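Local coordinates for protein Kinase A (Toxoplasma gondii, PDB 5J3U) that binds cAMP through two tandem cyclic nucleotide-binding domains and probably restrains the catalytic subunit of protein kinase A until the nucleotide binds, at residues A121-K124 against D125-K129; S136-K139 against S140-I143; G153-A156 against D157-T161; E162-T165 against D166-I170. One frame throughout, in Å; residues are numbered along the deposited sequence. Where two conformers were deposited one is given.

Contact 1 of 4, residues A121-K124 against D125-K129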
loop_
_atom_site.group_PDB
_atom_site.type_symbol
_atom_site.label_atom_id
_atom_site.label_comp_id
_atom_site.label_asym_id
_atom_site.label_seq_id
_atom_site.Cartn_x
_atom_site.Cartn_y
_atom_site.Cartn_z
ATOM N N ALA A 121 -20.067 3.861 5.964
ATOM C CA ALA A 121 -20.876 2.703 5.559
ATOM C C ALA A 121 -20.091 1.571 4.863
ATOM O O ALA A 121 -20.335 0.412 5.125
ATOM C CB ALA A 121 -21.985 3.184 4.627
ATOM N N ILE A 122 -19.166 1.912 3.968
ATOM C CA ILE A 122 -18.548 0.938 3.048
ATOM C C ILE A 122 -17.101 0.587 3.412
ATOM O O ILE A 122 -16.710 -0.574 3.246
ATOM C CB ILE A 122 -18.533 1.458 1.609
ATOM C CG1 ILE A 122 -19.944 1.894 1.154
ATOM C CG2 ILE A 122 -17.899 0.446 0.635
ATOM C CD1 ILE A 122 -20.930 0.738 1.019
ATOM N N VAL A 123 -16.336 1.576 3.889
ATOM C CA VAL A 123 -14.883 1.458 4.030
ATOM C C VAL A 123 -14.325 1.253 5.440
ATOM O O VAL A 123 -13.404 0.486 5.614
ATOM C CB VAL A 123 -14.157 2.686 3.479
ATOM C CG1 VAL A 123 -12.663 2.372 3.270
ATOM C CG2 VAL A 123 -14.731 3.121 2.156
ATOM N N LYS A 124 -14.874 1.957 6.417
ATOM C CA LYS A 124 -14.201 2.198 7.714
ATOM C C LYS A 124 -13.947 0.879 8.478
ATOM O O LYS A 124 -12.819 0.604 8.871
ATOM C CB LYS A 124 -14.997 3.174 8.561
ATOM C CG LYS A 124 -14.323 3.492 9.882
ATOM C CD LYS A 124 -15.076 4.531 10.695
ATOM C CE LYS A 124 -14.418 4.648 12.062
ATOM N NZ LYS A 124 -14.679 5.996 12.632
ATOM N N ASP A 125 -14.996 0.091 8.655
ATOM C CA ASP A 125 -14.884 -1.215 9.319
ATOM C C ASP A 125 -13.955 -2.170 8.580
ATOM O O ASP A 125 -13.111 -2.804 9.233
ATOM C CB ASP A 125 -16.283 -1.826 9.544
ATOM C CG ASP A 125 -17.117 -1.033 10.598
ATOM O OD1 ASP A 125 -16.562 -0.162 11.301
ATOM O OD2 ASP A 125 -18.352 -1.267 10.716
ATOM N N ALA A 126 -14.074 -2.261 7.252
ATOM C CA ALA A 126 -13.244 -3.146 6.464
ATOM C C ALA A 126 -11.773 -2.774 6.612
ATOM O O ALA A 126 -10.900 -3.643 6.757
ATOM C CB ALA A 126 -13.621 -3.094 5.001
ATOM N N ALA A 127 -11.508 -1.488 6.556
ATOM C CA ALA A 127 -10.122 -0.949 6.626
ATOM C C ALA A 127 -9.486 -1.246 7.981
ATOM O O ALA A 127 -8.316 -1.735 8.037
ATOM C CB ALA A 127 -10.133 0.530 6.391
ATOM N N THR A 128 -10.243 -0.965 9.064
ATOM C CA THR A 128 -9.696 -1.142 10.400
ATOM C C THR A 128 -9.550 -2.614 10.725
ATOM O O THR A 128 -8.561 -3.005 11.355
ATOM C CB THR A 128 -10.450 -0.401 11.514
ATOM O OG1 THR A 128 -11.733 -0.947 11.664
ATOM C CG2 THR A 128 -10.580 1.131 11.231
ATOM N N LYS A 129 -10.469 -3.434 10.240
ATOM C CA LYS A 129 -10.304 -4.862 10.383
ATOM C C LYS A 129 -9.092 -5.414 9.629
ATOM O O LYS A 129 -8.356 -6.282 10.162
ATOM C CB LYS A 129 -11.548 -5.582 9.919
ATOM C CG LYS A 129 -11.490 -7.043 10.270
ATOM C CD LYS A 129 -12.816 -7.774 10.074
ATOM C CE LYS A 129 -12.549 -9.281 10.118
ATOM N NZ LYS A 129 -13.819 -10.014 9.895
HETATM O O HOH W 1 -16.481 -1.427 5.915
#
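Val123 O accepts the N-H of Ala127 at 2.9 Å, and one residue on Thr128 N bonds to Lys124 O; both are ordinary backbone bonds of helix 116-138. The turn before them is opened. There a water accepts from Ala126 N at 2.9 Å and donates weakly to Ile122 O, so solvent bridges the kink at Asp125 and Ala126 that follows a wider pi-type turn.

Among the side chains, Thr128 turns back on its own helix. With chi1 at 66°, OG1 lies between the backbone N and the carbonyl carbon, 3.4 Å from Lys124 O and equally far from Asp125 O, and its proton can serve either, weakly. Apolar packing is loose, Val123 CG1 standing 4.4 Å from Ala127 CB; Val123 also leans on Phe22 and Val33.

The charges part company. Lys124 runs out fully extended, NZ 6.6 Å from Asp125 OD1, to bond the carbonyls of Leu93 and Leu94. The chemistry thus implies a helix turn whose missing direct bond is replaced by a water, next to a lysine that joins this helix to helix 91-95, the helix that begins at the cAMP pocket.

Contact 2 of 4, residues S136-K139 against S140-I143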
loop_
_atom_site.group_PDB
_atom_site.type_symbol
_atom_site.label_atom_id
_atom_site.label_comp_id
_atom_site.label_asym_id
_atom_site.label_seq_id
_atom_site.Cartn_x
_atom_site.Cartn_y
_atom_site.Cartn_z
ATOM N N SER A 136 -1.991 -9.007 13.373
ATOM C CA SER A 136 -2.059 -10.367 13.833
ATOM C C SER A 136 -1.206 -11.294 13.047
ATOM O O SER A 136 -0.403 -12.062 13.627
ATOM C CB SER A 136 -3.496 -10.814 13.841
ATOM O OG SER A 136 -3.546 -12.124 14.292
ATOM N N PHE A 137 -1.261 -11.153 11.723
ATOM C CA PHE A 137 -0.511 -11.993 10.798
ATOM C C PHE A 137 0.962 -11.786 11.040
ATOM O O PHE A 137 1.680 -12.752 11.199
ATOM C CB PHE A 137 -0.907 -11.654 9.388
ATOM C CG PHE A 137 0.003 -12.201 8.326
ATOM C CD1 PHE A 137 0.127 -13.565 8.165
ATOM C CD2 PHE A 137 0.676 -11.334 7.478
ATOM C CE1 PHE A 137 0.956 -14.089 7.159
ATOM C CE2 PHE A 137 1.486 -11.833 6.468
ATOM C CZ PHE A 137 1.625 -13.209 6.325
ATOM N N LEU A 138 1.399 -10.557 11.084
ATOM C CA LEU A 138 2.869 -10.268 11.159
ATOM C C LEU A 138 3.448 -10.764 12.465
ATOM O O LEU A 138 4.630 -11.063 12.593
ATOM C CB LEU A 138 3.157 -8.773 11.013
ATOM C CG LEU A 138 2.859 -8.108 9.676
ATOM C CD1 LEU A 138 3.350 -6.687 9.664
ATOM C CD2 LEU A 138 3.501 -8.876 8.513
ATOM N N LYS A 139 2.605 -10.850 13.484
ATOM C CA LYS A 139 3.097 -11.342 14.740
ATOM C C LYS A 139 3.473 -12.788 14.652
ATOM O O LYS A 139 4.210 -13.266 15.499
ATOM C CB LYS A 139 2.048 -11.056 15.850
ATOM C CG LYS A 139 2.610 -11.031 17.223
ATOM C CD LYS A 139 1.497 -11.089 18.259
ATOM C CE LYS A 139 2.004 -10.565 19.603
ATOM N NZ LYS A 139 3.464 -10.764 19.882
ATOM N N SER A 140 3.005 -13.510 13.643
ATOM C CA SER A 140 3.429 -14.866 13.420
ATOM C C SER A 140 4.343 -15.047 12.223
ATOM O O SER A 140 4.497 -16.142 11.736
ATOM C CB SER A 140 2.182 -15.766 13.324
ATOM O OG SER A 140 1.401 -15.493 14.458
ATOM N N VAL A 141 4.963 -13.978 11.758
ATOM C CA VAL A 141 5.981 -14.038 10.708
ATOM C C VAL A 141 7.357 -13.834 11.381
ATOM O O VAL A 141 7.713 -12.726 11.773
ATOM C CB VAL A 141 5.696 -12.949 9.654
ATOM C CG1 VAL A 141 6.809 -12.811 8.626
ATOM C CG2 VAL A 141 4.350 -13.188 8.958
ATOM N N HIS A 142 8.158 -14.889 11.471
ATOM C CA HIS A 142 9.278 -14.870 12.440
ATOM C C HIS A 142 10.451 -13.973 12.160
ATOM O O HIS A 142 11.134 -13.537 13.083
ATOM C CB HIS A 142 9.730 -16.300 12.669
ATOM C CG HIS A 142 8.663 -17.103 13.276
ATOM N ND1 HIS A 142 8.138 -16.771 14.503
ATOM C CD2 HIS A 142 7.876 -18.082 12.769
ATOM C CE1 HIS A 142 7.121 -17.583 14.764
ATOM N NE2 HIS A 142 6.963 -18.400 13.738
ATOM N N ILE A 143 10.627 -13.626 10.910
ATOM C CA ILE A 143 11.669 -12.692 10.556
ATOM C C ILE A 143 11.394 -11.314 11.166
ATOM O O ILE A 143 12.325 -10.528 11.378
ATOM C CB ILE A 143 11.805 -12.646 9.011
ATOM C CG1 ILE A 143 13.159 -12.089 8.616
ATOM C CG2 ILE A 143 10.664 -11.914 8.316
ATOM C CD1 ILE A 143 14.197 -13.151 8.550
HETATM O O HOH W 2 -0.472 -13.446 15.805
#
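The backbone from Leu138 to Val141 makes a type I beta turn, closed by Val141 N bonding to Leu138 O at 3.1 Å, while one residue earlier Ser140 N bonds to Phe137 O at 2.9 Å. Each acceptor is three residues behind its donor, so the winding is tighter here than in an alpha helix.

The side-chain contact is between Phe137 and Val141. Phe137 holds its ring anti to the backbone N (chi1 166°), which swings it forward along the chain. In Val141 it is CG1 that lies anti to the backbone N, leaving CG2 to point back over one ring face, 3.9 Å from the centroid and 16° off the normal, a CH-pi contact displaced toward the CZ end of the ring. The same methyl lies 3.5 Å from Phe137 O and, more loosely, 4.4 Å from Leu138 CD2. It therefore fills the angle between the aromatic ring and the turn. On the outer side a water donates to Ser136 O at 2.6 Å; its link to Ser140, a residue with two conformers, is doubtful.

Phe137, Leu138 and Val141 all rest on Ile182 of strand 179-183, and Leu138 reaches Val155 and Ala156 on the next helix. A long helix, a short 3-10 segment beginning at His142, then helix 149-157: this is the helix-3-10-helix arrangement that precedes the beta-barrel in cyclic nucleotide-binding domains.

Contact 3 of 4, residues G153-A156 against D157-T161; sequences GKVA and DALRT
Asp157 folds its carboxylate back along the helix toward Gly153: chi1 of -74° sets CG beside the backbone N, and CG comes within 3.2 Å of Gly153 O. Both carboxylate oxygens stay about equally far from that carbonyl, OD2 at 3.4 Å from Gly153 O, as acceptors not bonded to it; OD1 has its partner in Arg131 NE of helix 116-138, a salt bridge. Lys154 is a weaker neighbour. Bent at each torsion from chi2 onward, it crosses the carboxylate with CE 4.0 Å from Asp157 OD2, while its NZ remains beyond bonding distance and makes a weak bond to Tyr150 OH.

Leu159 likewise turns its CG to the backbone N side (chi1 -66°). This brings CG to 3.4 Å from Val155 O, with CD1 over Ala156 CA and CD2 loosely against Val155 CG1 at 4.5 Å.

Beneath these side chains the winding tightens. Asp157 N still reaches back four residues to Gly153 O, but Ala158 N bonds chiefly to Val155 O (2.9 Å), and Leu159 N only weakly to Ala156 O. A water donating to both Ala156 O and Leu159 O spans the exit. Such a tightened, largely buried helix end is where helix 149-157 passes into strand 159-165, the entry to the beta-barrel of the second cyclic nucleotide-binding domain.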
loop_
_atom_site.group_PDB
_atom_site.type_symbol
_atom_site.label_atom_id
_atom_site.label_comp_id
_atom_site.label_asym_id
_atom_site.label_seq_id
_atom_site.Cartn_x
_atom_site.Cartn_y
_atom_site.Cartn_z
ATOM N N GLY A 153 3.555 -2.709 13.648
ATOM C CA GLY A 153 2.346 -1.979 13.270
ATOM C C GLY A 153 2.566 -1.037 12.104
ATOM O O GLY A 153 1.683 -0.899 11.229
ATOM N N LYS A 154 3.740 -0.415 12.046
ATOM C CA LYS A 154 4.051 0.445 10.901
ATOM C C LYS A 154 4.171 -0.309 9.583
ATOM O O LYS A 154 3.707 0.154 8.562
ATOM C CB LYS A 154 5.296 1.293 11.158
ATOM C CG LYS A 154 5.044 2.345 12.220
ATOM C CD LYS A 154 4.245 3.515 11.668
ATOM C CE LYS A 154 3.119 4.004 12.584
ATOM N NZ LYS A 154 2.900 5.487 12.570
ATOM N N VAL A 155 4.761 -1.497 9.639
ATOM C CA VAL A 155 4.855 -2.390 8.468
ATOM C C VAL A 155 3.431 -2.787 8.063
ATOM O O VAL A 155 3.050 -2.664 6.895
ATOM C CB VAL A 155 5.725 -3.656 8.797
ATOM C CG1 VAL A 155 5.731 -4.626 7.641
ATOM C CG2 VAL A 155 7.162 -3.310 9.152
ATOM N N ALA A 156 2.617 -3.209 9.039
ATOM C CA ALA A 156 1.220 -3.610 8.793
ATOM C C ALA A 156 0.426 -2.509 8.058
ATOM O O ALA A 156 -0.352 -2.810 7.136
ATOM C CB ALA A 156 0.514 -4.025 10.113
ATOM N N ASP A 157 0.654 -1.262 8.454
ATOM C CA ASP A 157 0.048 -0.069 7.844
ATOM C C ASP A 157 0.479 0.197 6.406
ATOM O O ASP A 157 -0.193 0.905 5.705
ATOM C CB ASP A 157 0.416 1.184 8.646
ATOM C CG ASP A 157 -0.341 1.294 9.975
ATOM O OD1 ASP A 157 -1.319 0.551 10.186
ATOM O OD2 ASP A 157 0.091 2.095 10.843
ATOM N N ALA A 158 1.594 -0.377 5.959
ATOM C CA ALA A 158 2.107 -0.250 4.580
ATOM C C ALA A 158 1.895 -1.503 3.666
ATOM O O ALA A 158 2.484 -1.591 2.542
ATOM C CB ALA A 158 3.581 0.050 4.657
ATOM N N LEU A 159 1.139 -2.481 4.131
ATOM C CA LEU A 159 0.865 -3.696 3.343
ATOM C C LEU A 159 -0.354 -3.587 2.440
ATOM O O LEU A 159 -1.343 -2.936 2.811
ATOM C CB LEU A 159 0.656 -4.883 4.268
ATOM C CG LEU A 159 1.864 -5.317 5.071
ATOM C CD1 LEU A 159 1.571 -6.506 5.930
ATOM C CD2 LEU A 159 3.060 -5.648 4.182
ATOM N N ARG A 160 -0.257 -4.205 1.263
ATOM C CA ARG A 160 -1.388 -4.463 0.360
ATOM C C ARG A 160 -1.501 -5.951 0.146
ATOM O O ARG A 160 -0.583 -6.670 0.537
ATOM C CB ARG A 160 -1.214 -3.747 -0.969
ATOM C CG ARG A 160 -1.121 -2.247 -0.831
ATOM C CD ARG A 160 -0.721 -1.660 -2.173
ATOM N NE ARG A 160 -0.633 -0.220 -2.191
ATOM C CZ ARG A 160 0.423 0.512 -1.833
ATOM N NH1 ARG A 160 1.543 -0.034 -1.335
ATOM N NH2 ARG A 160 0.328 1.843 -1.924
ATOM N N THR A 161 -2.657 -6.425 -0.284
ATOM C CA THR A 161 -2.876 -7.871 -0.519
ATOM C C THR A 161 -3.127 -8.094 -1.972
ATOM O O THR A 161 -3.847 -7.311 -2.596
ATOM C CB THR A 161 -4.033 -8.419 0.322
ATOM O OG1 THR A 161 -3.609 -8.389 1.697
ATOM C CG2 THR A 161 -4.390 -9.825 -0.038
HETATM O O HOH W 3 -2.219 -1.674 5.174
#

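Contact 4 of 4, residues E162-T165 against D166-I170; sequences EMFT and DGAYI
A type II beta turn from Thr165 to Ala168 carries the chain from strand 159-165 into strand 169-171, a corner of the jelly-roll-like beta-barrel of the second cyclic nucleotide-binding domain. The turn is closed by Ala168 N, which gives a 3.1 Å bond to Thr165 O. Gly167 supplies the positive phi that a type II turn requires at its third position.

Across the mouth of the turn, Phe164 receives Ile170. The CG1 methylene of Ile170 lies squarely over the centre of one ring face, 3.6 Å from the centroid and 10° off the normal, a close CH-pi contact. The other two carbons of the branched chain, CG2 and CD1, flank it on the same side of the ring, near the rim: CG2 is 4.0 Å from Phe164 CZ, and CD1 is 4.0 Å from Phe164 CD1. Ala168 adds a different approach, its CB standing at the ring edge, 4.1 Å from Phe164 CD2. The same CB also lies against Thr165 O. With CG anti to the backbone N (chi1 -179°), Asp166 carries its carboxylate outward from the turn, and OD1 accepts a bond from Gly231 N.

Two strands flank the corner. Strand 232-239 pairs with Phe164 through Cys233 and sets Val235 against the ring, while strand 226-229 pairs with Ala168 through Ala229 and with Ile170 through Val227. The turn thus passes the chain from one sheet of the barrel to the other, and the chain turns a further corner at Ile170.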
loop_
_atom_site.group_PDB
_atom_site.type_symbol
_atom_site.label_atom_id
_atom_site.label_comp_id
_atom_site.label_asym_id
_atom_site.label_seq_id
_atom_site.Cartn_x
_atom_site.Cartn_y
_atom_site.Cartn_z
ATOM N N GLU A 162 -2.567 -9.149 -2.515
ATOM C CA GLU A 162 -2.860 -9.557 -3.905
ATOM C C GLU A 162 -3.114 -11.088 -3.943
ATOM O O GLU A 162 -2.493 -11.820 -3.169
ATOM C CB GLU A 162 -1.674 -9.257 -4.816
ATOM C CG GLU A 162 -1.373 -7.770 -4.950
ATOM C CD GLU A 162 -0.211 -7.448 -5.899
ATOM O OE1 GLU A 162 0.370 -8.371 -6.512
ATOM O OE2 GLU A 162 0.120 -6.232 -5.990
ATOM N N MET A 163 -4.030 -11.537 -4.810
ATOM C CA MET A 163 -4.375 -12.963 -4.968
ATOM C C MET A 163 -3.860 -13.417 -6.329
ATOM O O MET A 163 -4.003 -12.703 -7.317
ATOM C CB MET A 163 -5.912 -13.152 -4.883
ATOM C CG MET A 163 -6.386 -14.603 -4.866
ATOM S SD MET A 163 -6.083 -15.432 -3.287
ATOM C CE MET A 163 -7.248 -14.556 -2.245
ATOM N N PHE A 164 -3.253 -14.600 -6.378
ATOM C CA PHE A 164 -2.739 -15.171 -7.595
ATOM C C PHE A 164 -3.293 -16.603 -7.717
ATOM O O PHE A 164 -3.142 -17.406 -6.813
ATOM C CB PHE A 164 -1.229 -15.234 -7.543
ATOM C CG PHE A 164 -0.569 -13.883 -7.618
ATOM C CD1 PHE A 164 -0.352 -13.125 -6.485
ATOM C CD2 PHE A 164 -0.173 -13.369 -8.856
ATOM C CE1 PHE A 164 0.276 -11.880 -6.587
ATOM C CE2 PHE A 164 0.473 -12.154 -8.955
ATOM C CZ PHE A 164 0.683 -11.400 -7.811
ATOM N N THR A 165 -3.841 -16.929 -8.876
ATOM C CA THR A 165 -4.327 -18.287 -9.130
ATOM C C THR A 165 -3.234 -19.191 -9.584
ATOM O O THR A 165 -2.129 -18.776 -9.925
ATOM C CB THR A 165 -5.493 -18.259 -10.173
ATOM O OG1 THR A 165 -5.027 -17.620 -11.352
ATOM C CG2 THR A 165 -6.666 -17.484 -9.662
ATOM N N ASP A 166 -3.543 -20.491 -9.678
ATOM C CA ASP A 166 -2.526 -21.461 -9.972
ATOM C C ASP A 166 -1.789 -21.144 -11.265
ATOM O O ASP A 166 -2.425 -20.790 -12.250
ATOM C CB ASP A 166 -3.132 -22.875 -10.088
ATOM C CG ASP A 166 -2.093 -23.906 -10.366
ATOM O OD1 ASP A 166 -1.243 -24.142 -9.481
ATOM O OD2 ASP A 166 -2.072 -24.433 -11.511
ATOM N N GLY A 167 -0.467 -21.208 -11.193
ATOM C CA GLY A 167 0.439 -21.021 -12.337
ATOM C C GLY A 167 0.793 -19.570 -12.631
ATOM O O GLY A 167 1.613 -19.319 -13.480
ATOM N N ALA A 168 0.135 -18.608 -11.981
ATOM C CA ALA A 168 0.407 -17.171 -12.203
ATOM C C ALA A 168 1.768 -16.811 -11.605
ATOM O O ALA A 168 2.121 -17.225 -10.498
ATOM C CB ALA A 168 -0.688 -16.323 -11.617
ATOM N N TYR A 169 2.587 -16.086 -12.362
ATOM C CA TYR A 169 3.903 -15.695 -11.889
ATOM C C TYR A 169 3.709 -14.477 -11.015
ATOM O O TYR A 169 3.142 -13.475 -11.456
ATOM C CB TYR A 169 4.855 -15.350 -13.069
ATOM C CG TYR A 169 5.409 -16.579 -13.752
ATOM C CD1 TYR A 169 4.567 -17.415 -14.465
ATOM C CD2 TYR A 169 6.761 -16.920 -13.650
ATOM C CE1 TYR A 169 5.033 -18.590 -15.037
ATOM C CE2 TYR A 169 7.251 -18.079 -14.273
ATOM C CZ TYR A 169 6.379 -18.901 -14.961
ATOM O OH TYR A 169 6.874 -20.094 -15.570
ATOM N N ILE A 170 4.202 -14.547 -9.796
ATOM C CA ILE A 170 4.193 -13.378 -8.886
ATOM C C ILE A 170 5.418 -12.490 -9.205
ATOM O O ILE A 170 5.300 -11.268 -9.293
ATOM C CB ILE A 170 4.158 -13.831 -7.415
ATOM C CG1 ILE A 170 2.937 -14.731 -7.183
ATOM C CG2 ILE A 170 4.173 -12.638 -6.434
ATOM C CD1 ILE A 170 2.882 -15.302 -5.795
#

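In the fold
The four contacts follow one another along the chain from the first nucleotide-binding domain into the second. Contacts 1 and 2 share helix 116-138, and contacts 3 and 4 share strand 159-165. Contact 3 is the buried one, near the centre of the chain; contact 4 lies at the surface, and contacts 1 and 2 are partly buried. Only contacts 2 and 3 pack on each other away from the chain path, Leu138 CD1 lying 3.7 Å from Val155 CG1. The chemistry follows position: backbone bonds and water dominate the kinked helix and the helix exit, whereas methyl or methylene groups over a phenylalanine face mark the two beta turns.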